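Local coordinates for alpha-glucosidase (Bacteroides thetaiotaomicron, PDB 5XFM), which hydrolyses beta-L-arabinopyranosides and alpha-galactosides as a bifunctional, calcium-containing enzyme of glycoside hydrolase family 97, at residues M429-C435 / N447-A453; L437-E442 / R481-S486; R293-W299 / Y326-D332. The protein carries 1 engineered substitution. One frame throughout, in Å; residues are numbered along the deposited sequence.

Contact 1 of 3, residues M429-C435 / N447-A453; sequences MVIFHGC and NYVGSEA. With CA (calcium ion), chain E.
E452 lies across the imidazole of H433 at about a right angle, its CB centred over one face, 3.7 Å from the ring centroid. With CG anti to the backbone N (chi1 -169°) and the rest of the chain extended, the carboxylate passes the ND1 corner of the ring and grips the calcium ion with both oxygens, OE2 at 2.4 Å and OE1 at 2.7 Å. G434 N donates to E452 OE1 in a straight bond of 2.8 Å which, with the two metal bonds, fixes the carboxylate's rotation. A calcium-bound water meets H433 ND1 in the ring plane, so the histidine joins the second shell; E174 and E458 supply further ligands. Farther along, V449 CG2 touches M429 CB at 3.8 Å and I431 CG1 at 3.7 Å, each side chain crossing V449 at about a right angle. On the face of the sheet that carries V430, Y448, F432 and S451, F432 CD2 comes to the edge of the Y448 ring, and Y448 OH bonds S451 OG at 2.6 Å. G450, with its positive phi, accommodates a beta bulge. The parallel pairing is that of adjacent TIM-barrel strands, with the metal at their C-terminal ends, where such barrels place their active sites.

Contact 2 of 3, residues L437-E442 / R481-S486; sequences LPRGWE and RNTVGS
E442 and S486 meet through a single carboxylate oxygen. E442 OE2 accepts from S486 OG at 2.7 Å on its anti lone pair, and from S486 N at 2.8 Å, almost end-on to the oxygen. The serine can offer both donors because its OG stands beside its own backbone N (chi1 -67°), while E442 bends at chi2 (93°) to bring its carboxylate across to them. A glutamate is long enough to span this gap from the helix, and its other oxygen, OE1, is held by W279 and by a water. That water also accepts from G440 N and donates to V484 O, so it stitches the two segments together. G440 is the N-cap of helix 441-444, the short helix that links two neighbouring parallel strands of the TIM barrel; its positive phi suits a residue without a side chain at this turn. R481 is bent at chi2 (61°) and then runs alongside L437 but pointing the other way, with L437 CD1 3.5 Å from R481 CD. One face of its guanidinium is covered by that methyl and by P438, whose CD lies 3.7 Å from R481 NH2. In the guanidinium plane, R481 NH2 reaches S486 O at 2.9 Å. NE bonds A453 O and NH2 also E452 O, so backbone carbonyls take up N-H groups of this buried side chain. V484 CG2 packs on L437 CD1 at 4.1 Å, and P438 CG sits 4.3 Å from G485 CA, where a CB would collide with the proline and glycine therefore fits.

Contact 3 of 3, residues R293-W299 / Y326-D332; sequences RFGRGTW and YEYALID
Bends at chi2 (83°) and chi3 (51°) fold the R296 chain back beside Y326 and bring its NE to E327, which is itself bent at chi2 (72°). R296 CB sits over the centre of the Y326 ring, 3.4 Å from the centroid; the guanidinium is turned obliquely to that ring, with Y326 CD1 over its own face. R296 NE makes a salt bridge of 3.0 Å to the syn lone pair of E327 OE1, the two flat groups nearly coplanar. R296 N reaches E327 OE1 too, at 3.0 Å. The Y326 hydroxyl hydrogen-bonds M547 O. Y328 OH reaches R293 O in the ring plane; the 2.5 Å separation is very short and its exact value doubtful. At the other end of this parallel strand pair, L330 CD2 lies over the five-membered ring of W299, 3.5 Å from its centroid. W299 NE1 donates its N-H to D332 OD2 at 2.7 Å, on the anti side and somewhat out of the carboxylate plane. At G297 the strands come close, its CA 4.2 Å from Y328 CA, consistent with the small residue. Two N-H groups on one oxygen, in a salt bridge beside an aromatic ring that packs on the arginine's CB, would probably keep E327 ionised and R296 fixed in its fold.

Overall arrangement
From the N terminus, contact 3 comes first: it closes the loop from 293-299 to 326-332 over helix 311-324 and pairs two parallel strands of the barrel. In series after it, contact 1 closes the shorter loop over helix 441-444, pairing strands 429-432 and 448-451. The sheet order places strands 399-403 and 357-363 between the two pairs, yet M429 of contact 1 packs against R293, F294 and Y328 of contact 3. Contact 2 closes a longer loop, of 38 residues, and crosses contact 1, since 437-442 lies inside that contact's loop and 481-486 beyond it; R481 joins the two. L437 and V484 also touch strand 206-212, tying the barrel to the N-terminal beta-sheet region.

Contact 1 of 3, residues M429-C435 / N447-A453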
# COMPACT_ATOMS: atom_id res chain seq x y z
N MET A 429 -12.82 5.39 12.37
CA MET A 429 -11.94 4.94 11.30
C MET A 429 -10.59 5.65 11.41
O MET A 429 -10.50 6.76 11.94
CB MET A 429 -12.57 5.19 9.93
CG MET A 429 -13.84 4.43 9.69
SD MET A 429 -14.61 4.81 8.11
CE MET A 429 -15.51 6.31 8.57
N VAL A 430 -9.54 5.00 10.90
CA VAL A 430 -8.19 5.55 10.99
C VAL A 430 -7.44 5.57 9.66
O VAL A 430 -7.29 4.55 9.01
CB VAL A 430 -7.35 4.76 12.01
CG1 VAL A 430 -5.91 5.22 11.98
CG2 VAL A 430 -7.93 4.93 13.40
N ILE A 431 -6.98 6.76 9.27
CA ILE A 431 -6.02 6.92 8.19
C ILE A 431 -4.64 7.18 8.77
O ILE A 431 -4.51 7.96 9.71
CB ILE A 431 -6.38 8.09 7.25
CG1 ILE A 431 -7.72 7.86 6.56
CG2 ILE A 431 -5.29 8.31 6.21
CD1 ILE A 431 -8.18 9.05 5.75
N PHE A 432 -3.61 6.52 8.25
CA PHE A 432 -2.24 6.85 8.65
C PHE A 432 -1.51 7.66 7.59
O PHE A 432 -1.65 7.41 6.40
CB PHE A 432 -1.43 5.60 8.96
CG PHE A 432 -1.89 4.87 10.18
CD1 PHE A 432 -2.09 5.55 11.37
CD2 PHE A 432 -2.10 3.50 10.14
CE1 PHE A 432 -2.51 4.87 12.49
CE2 PHE A 432 -2.52 2.83 11.27
CZ PHE A 432 -2.73 3.51 12.44
N HIS A 433 -0.73 8.64 8.05
CA HIS A 433 0.15 9.41 7.19
C HIS A 433 1.54 9.50 7.83
O HIS A 433 1.69 9.23 9.02
CB HIS A 433 -0.41 10.81 6.94
CG HIS A 433 -1.26 10.91 5.72
ND1 HIS A 433 -0.96 11.75 4.67
CD2 HIS A 433 -2.41 10.28 5.37
CE1 HIS A 433 -1.87 11.62 3.72
NE2 HIS A 433 -2.77 10.74 4.13
N GLY A 434 2.53 9.87 7.03
CA GLY A 434 3.90 10.00 7.50
C GLY A 434 4.31 8.69 8.13
O GLY A 434 4.88 8.66 9.22
N CYS A 435 4.04 7.61 7.41
CA CYS A 435 3.91 6.30 8.02
C CYS A 435 4.57 5.20 7.22
O CYS A 435 5.10 5.42 6.12
CB CYS A 435 2.42 5.95 8.20
SG CYS A 435 1.50 5.89 6.62
N ASN A 447 -11.21 -1.37 11.33
CA ASN A 447 -11.42 0.08 11.20
C ASN A 447 -10.28 0.80 10.49
O ASN A 447 -10.26 2.03 10.41
CB ASN A 447 -11.65 0.71 12.58
CG ASN A 447 -10.54 0.40 13.57
OD1 ASN A 447 -10.01 -0.71 13.61
ND2 ASN A 447 -10.19 1.39 14.38
N TYR A 448 -9.34 0.04 9.94
CA TYR A 448 -8.26 0.62 9.16
C TYR A 448 -8.78 1.05 7.79
O TYR A 448 -9.37 0.26 7.07
CB TYR A 448 -7.11 -0.38 9.01
CG TYR A 448 -6.10 0.05 7.98
CD1 TYR A 448 -5.20 1.08 8.24
CD2 TYR A 448 -6.04 -0.57 6.74
CE1 TYR A 448 -4.28 1.49 7.30
CE2 TYR A 448 -5.13 -0.17 5.79
CZ TYR A 448 -4.25 0.85 6.07
OH TYR A 448 -3.34 1.24 5.12
N VAL A 449 -8.58 2.32 7.44
CA VAL A 449 -9.08 2.80 6.15
C VAL A 449 -8.02 3.49 5.28
O VAL A 449 -8.34 4.41 4.51
CB VAL A 449 -10.28 3.74 6.34
CG1 VAL A 449 -11.46 2.97 6.94
CG2 VAL A 449 -9.91 4.94 7.20
N GLY A 450 -6.77 3.06 5.38
CA GLY A 450 -5.75 3.51 4.45
C GLY A 450 -4.51 4.14 5.04
O GLY A 450 -4.51 4.57 6.20
N SER A 451 -3.47 4.22 4.22
CA SER A 451 -2.16 4.72 4.63
C SER A 451 -1.54 5.60 3.55
O SER A 451 -1.87 5.47 2.37
CB SER A 451 -1.21 3.56 4.93
OG SER A 451 -1.58 2.86 6.11
N GLU A 452 -0.62 6.47 3.94
CA GLU A 452 0.09 7.27 2.96
C GLU A 452 1.22 6.39 2.39
O GLU A 452 1.02 5.72 1.37
CB GLU A 452 0.62 8.57 3.58
CG GLU A 452 1.17 9.61 2.57
CD GLU A 452 1.73 10.83 3.28
OE1 GLU A 452 2.22 10.69 4.42
OE2 GLU A 452 1.70 11.94 2.69
N ALA A 453 2.36 6.36 3.06
CA ALA A 453 3.50 5.53 2.67
C ALA A 453 3.82 5.64 1.18
O ALA A 453 4.11 4.64 0.53
CB ALA A 453 3.26 4.08 3.05
CA CA E . 3.17 13.16 4.18
O HOH W 1 1.10 13.87 5.18
O HOH W 2 3.94 8.64 4.61
O HOH W 3 3.86 12.96 6.43
O HOH W 4 5.31 14.45 4.35
O HOH W 5 3.60 15.94 4.63

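Contact 2 of 3, residues L437-E442 / R481-S486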
# COMPACT_ATOMS: atom_id res chain seq x y z
N LEU A 437 4.56 1.27 5.37
CA LEU A 437 3.71 0.49 4.48
C LEU A 437 2.73 -0.34 5.29
O LEU A 437 3.11 -0.91 6.31
CB LEU A 437 4.57 -0.42 3.59
CG LEU A 437 3.86 -1.29 2.55
CD1 LEU A 437 3.52 -0.42 1.36
CD2 LEU A 437 4.69 -2.50 2.13
N PRO A 438 1.46 -0.40 4.85
CA PRO A 438 0.48 -1.29 5.49
C PRO A 438 0.81 -2.74 5.15
O PRO A 438 1.19 -3.04 4.02
CB PRO A 438 -0.85 -0.86 4.88
CG PRO A 438 -0.47 -0.33 3.53
CD PRO A 438 0.86 0.35 3.73
N ARG A 439 0.69 -3.63 6.13
CA ARG A 439 1.09 -5.01 5.90
C ARG A 439 -0.08 -5.97 6.13
O ARG A 439 -0.12 -6.69 7.12
CB ARG A 439 2.29 -5.34 6.79
CG ARG A 439 3.62 -4.88 6.18
CD ARG A 439 4.50 -4.26 7.26
NE ARG A 439 5.88 -4.00 6.85
CZ ARG A 439 6.39 -2.79 6.68
NH1 ARG A 439 5.63 -1.71 6.84
NH2 ARG A 439 7.66 -2.64 6.34
N GLY A 440 -1.04 -5.95 5.21
CA GLY A 440 -2.24 -6.76 5.35
C GLY A 440 -3.19 -6.14 6.36
O GLY A 440 -4.04 -6.83 6.93
N TRP A 441 -3.04 -4.84 6.60
CA TRP A 441 -3.75 -4.19 7.70
C TRP A 441 -5.28 -4.06 7.54
O TRP A 441 -5.98 -4.01 8.55
CB TRP A 441 -3.13 -2.80 7.95
CG TRP A 441 -1.79 -2.90 8.64
CD1 TRP A 441 -1.08 -4.04 8.89
CD2 TRP A 441 -1.03 -1.83 9.22
NE1 TRP A 441 0.08 -3.74 9.57
CE2 TRP A 441 0.13 -2.39 9.78
CE3 TRP A 441 -1.22 -0.44 9.32
CZ2 TRP A 441 1.10 -1.62 10.43
CZ3 TRP A 441 -0.26 0.32 9.96
CH2 TRP A 441 0.89 -0.27 10.51
N GLU A 442 -5.79 -4.07 6.31
CA GLU A 442 -7.24 -4.01 6.09
C GLU A 442 -7.95 -5.21 6.72
O GLU A 442 -9.01 -5.07 7.34
CB GLU A 442 -7.58 -3.95 4.59
CG GLU A 442 -7.18 -2.67 3.86
CD GLU A 442 -5.81 -2.74 3.22
OE1 GLU A 442 -5.01 -3.61 3.63
OE2 GLU A 442 -5.53 -1.94 2.29
N ARG A 481 3.32 -0.11 -5.06
CA ARG A 481 2.88 0.36 -3.74
C ARG A 481 1.43 0.00 -3.43
O ARG A 481 1.12 -0.50 -2.35
CB ARG A 481 3.07 1.88 -3.61
CG ARG A 481 2.29 2.53 -2.46
CD ARG A 481 2.69 1.99 -1.08
NE ARG A 481 1.91 2.64 -0.03
CZ ARG A 481 0.68 2.27 0.33
NH1 ARG A 481 0.10 1.22 -0.24
NH2 ARG A 481 0.04 2.95 1.28
N ASN A 482 0.54 0.26 -4.38
CA ASN A 482 -0.89 0.15 -4.14
C ASN A 482 -1.42 -1.29 -4.28
O ASN A 482 -2.50 -1.62 -3.77
CB ASN A 482 -1.63 1.12 -5.08
CG ASN A 482 -3.06 1.38 -4.67
OD1 ASN A 482 -3.91 1.69 -5.50
ND2 ASN A 482 -3.33 1.26 -3.37
N THR A 483 -0.66 -2.16 -4.95
CA THR A 483 -1.08 -3.55 -5.15
C THR A 483 -1.10 -4.35 -3.85
O THR A 483 -1.84 -5.32 -3.73
CB THR A 483 -0.18 -4.29 -6.20
OG1 THR A 483 -0.89 -5.38 -6.77
CG2 THR A 483 1.11 -4.81 -5.58
N VAL A 484 -0.28 -3.97 -2.88
CA VAL A 484 -0.26 -4.69 -1.61
C VAL A 484 -1.09 -4.02 -0.53
O VAL A 484 -1.18 -4.53 0.59
CB VAL A 484 1.18 -4.86 -1.06
CG1 VAL A 484 2.06 -5.60 -2.07
CG2 VAL A 484 1.78 -3.51 -0.72
N GLY A 485 -1.69 -2.87 -0.84
CA GLY A 485 -2.48 -2.19 0.16
C GLY A 485 -3.03 -0.82 -0.19
O GLY A 485 -2.58 -0.17 -1.14
N SER A 486 -4.00 -0.37 0.61
CA SER A 486 -4.65 0.92 0.42
C SER A 486 -3.63 2.05 0.41
O SER A 486 -2.75 2.12 1.26
CB SER A 486 -5.68 1.18 1.52
OG SER A 486 -6.78 0.30 1.43
O HOH W 6 -2.25 -4.08 3.37

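Contact 3 of 3, residues R293-W299 / Y326-D332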
# COMPACT_ATOMS: atom_id res chain seq x y z
N ARG A 293 -18.65 3.33 7.47
CA ARG A 293 -19.11 3.81 6.17
C ARG A 293 -17.96 4.47 5.41
O ARG A 293 -17.34 5.41 5.91
CB ARG A 293 -20.28 4.77 6.36
CG ARG A 293 -20.87 5.33 5.08
CD ARG A 293 -21.91 6.40 5.39
NE ARG A 293 -22.53 6.96 4.19
CZ ARG A 293 -23.44 7.93 4.21
NH1 ARG A 293 -23.84 8.45 5.36
NH2 ARG A 293 -23.96 8.38 3.08
N PHE A 294 -17.67 3.96 4.22
CA PHE A 294 -16.58 4.52 3.44
C PHE A 294 -17.11 5.51 2.40
O PHE A 294 -18.32 5.65 2.24
CB PHE A 294 -15.79 3.39 2.75
CG PHE A 294 -15.55 2.21 3.64
CD1 PHE A 294 -14.90 2.36 4.86
CD2 PHE A 294 -15.95 0.94 3.25
CE1 PHE A 294 -14.68 1.27 5.68
CE2 PHE A 294 -15.72 -0.15 4.06
CZ PHE A 294 -15.08 0.01 5.28
N GLY A 295 -16.20 6.19 1.72
CA GLY A 295 -16.60 7.13 0.69
C GLY A 295 -15.62 8.23 0.35
O GLY A 295 -14.41 8.01 0.27
N ARG A 296 -16.15 9.44 0.22
CA ARG A 296 -15.42 10.55 -0.39
C ARG A 296 -15.36 11.72 0.56
O ARG A 296 -16.31 11.98 1.31
CB ARG A 296 -16.10 10.99 -1.69
CG ARG A 296 -16.00 10.02 -2.85
CD ARG A 296 -17.07 8.95 -2.77
NE ARG A 296 -18.40 9.51 -2.59
CZ ARG A 296 -19.20 9.89 -3.58
NH1 ARG A 296 -18.79 9.79 -4.84
NH2 ARG A 296 -20.40 10.39 -3.31
N GLY A 297 -14.23 12.41 0.56
CA GLY A 297 -14.06 13.58 1.40
C GLY A 297 -13.58 14.79 0.63
O GLY A 297 -12.96 14.67 -0.43
N THR A 298 -13.93 15.97 1.13
CA THR A 298 -13.31 17.20 0.66
C THR A 298 -12.19 17.57 1.63
O THR A 298 -12.22 17.21 2.81
CB THR A 298 -14.32 18.35 0.53
OG1 THR A 298 -14.99 18.54 1.78
CG2 THR A 298 -15.34 18.03 -0.54
N TRP A 299 -11.21 18.30 1.13
CA TRP A 299 -9.95 18.43 1.84
C TRP A 299 -9.32 19.77 1.50
O TRP A 299 -8.75 19.93 0.42
CB TRP A 299 -9.03 17.27 1.45
CG TRP A 299 -7.71 17.23 2.15
CD1 TRP A 299 -7.41 17.73 3.39
CD2 TRP A 299 -6.50 16.62 1.67
NE1 TRP A 299 -6.09 17.48 3.70
CE2 TRP A 299 -5.51 16.81 2.65
CE3 TRP A 299 -6.17 15.95 0.49
CZ2 TRP A 299 -4.21 16.33 2.50
CZ3 TRP A 299 -4.86 15.49 0.33
CH2 TRP A 299 -3.90 15.68 1.34
N TYR A 326 -20.67 14.42 -1.07
CA TYR A 326 -19.60 13.66 -0.44
C TYR A 326 -19.91 13.38 1.02
O TYR A 326 -20.54 14.20 1.70
CB TYR A 326 -18.26 14.38 -0.58
CG TYR A 326 -17.58 14.16 -1.92
CD1 TYR A 326 -18.25 13.54 -2.96
CD2 TYR A 326 -16.26 14.55 -2.12
CE1 TYR A 326 -17.64 13.33 -4.18
CE2 TYR A 326 -15.64 14.34 -3.34
CZ TYR A 326 -16.33 13.73 -4.36
OH TYR A 326 -15.72 13.52 -5.57
N GLU A 327 -19.47 12.21 1.49
CA GLU A 327 -19.75 11.76 2.85
C GLU A 327 -18.93 12.49 3.91
O GLU A 327 -19.39 12.64 5.04
CB GLU A 327 -19.52 10.26 2.98
CG GLU A 327 -20.51 9.39 2.22
CD GLU A 327 -20.31 9.44 0.72
OE1 GLU A 327 -19.15 9.44 0.27
OE2 GLU A 327 -21.33 9.48 -0.01
N TYR A 328 -17.72 12.89 3.57
CA TYR A 328 -16.80 13.40 4.58
C TYR A 328 -16.14 14.72 4.22
O TYR A 328 -16.13 15.14 3.06
CB TYR A 328 -15.73 12.35 4.89
CG TYR A 328 -16.32 11.06 5.44
CD1 TYR A 328 -16.94 11.04 6.69
CD2 TYR A 328 -16.29 9.88 4.71
CE1 TYR A 328 -17.49 9.88 7.19
CE2 TYR A 328 -16.84 8.72 5.21
CZ TYR A 328 -17.44 8.72 6.44
OH TYR A 328 -17.99 7.57 6.94
N ALA A 329 -15.66 15.40 5.26
CA ALA A 329 -14.74 16.51 5.13
C ALA A 329 -13.57 16.30 6.08
O ALA A 329 -13.76 16.07 7.28
CB ALA A 329 -15.44 17.84 5.41
N LEU A 330 -12.35 16.37 5.55
CA LEU A 330 -11.14 16.23 6.34
C LEU A 330 -10.60 17.58 6.78
O LEU A 330 -10.30 18.44 5.95
CB LEU A 330 -10.06 15.48 5.55
CG LEU A 330 -8.63 15.54 6.11
CD1 LEU A 330 -8.54 14.95 7.52
CD2 LEU A 330 -7.66 14.86 5.16
N ILE A 331 -10.51 17.79 8.09
CA ILE A 331 -9.91 19.01 8.63
C ILE A 331 -8.48 18.69 9.07
O ILE A 331 -8.26 17.83 9.92
CB ILE A 331 -10.73 19.57 9.82
CG1 ILE A 331 -12.17 19.86 9.37
CG2 ILE A 331 -10.06 20.82 10.38
CD1 ILE A 331 -13.04 20.49 10.45
N ASP A 332 -7.50 19.40 8.49
CA ASP A 332 -6.10 18.99 8.59
C ASP A 332 -5.39 19.66 9.76
O ASP A 332 -6.04 20.16 10.68
CB ASP A 332 -5.38 19.29 7.27
CG ASP A 332 -4.37 18.21 6.89
OD1 ASP A 332 -3.26 18.15 7.48
OD2 ASP A 332 -4.69 17.41 5.99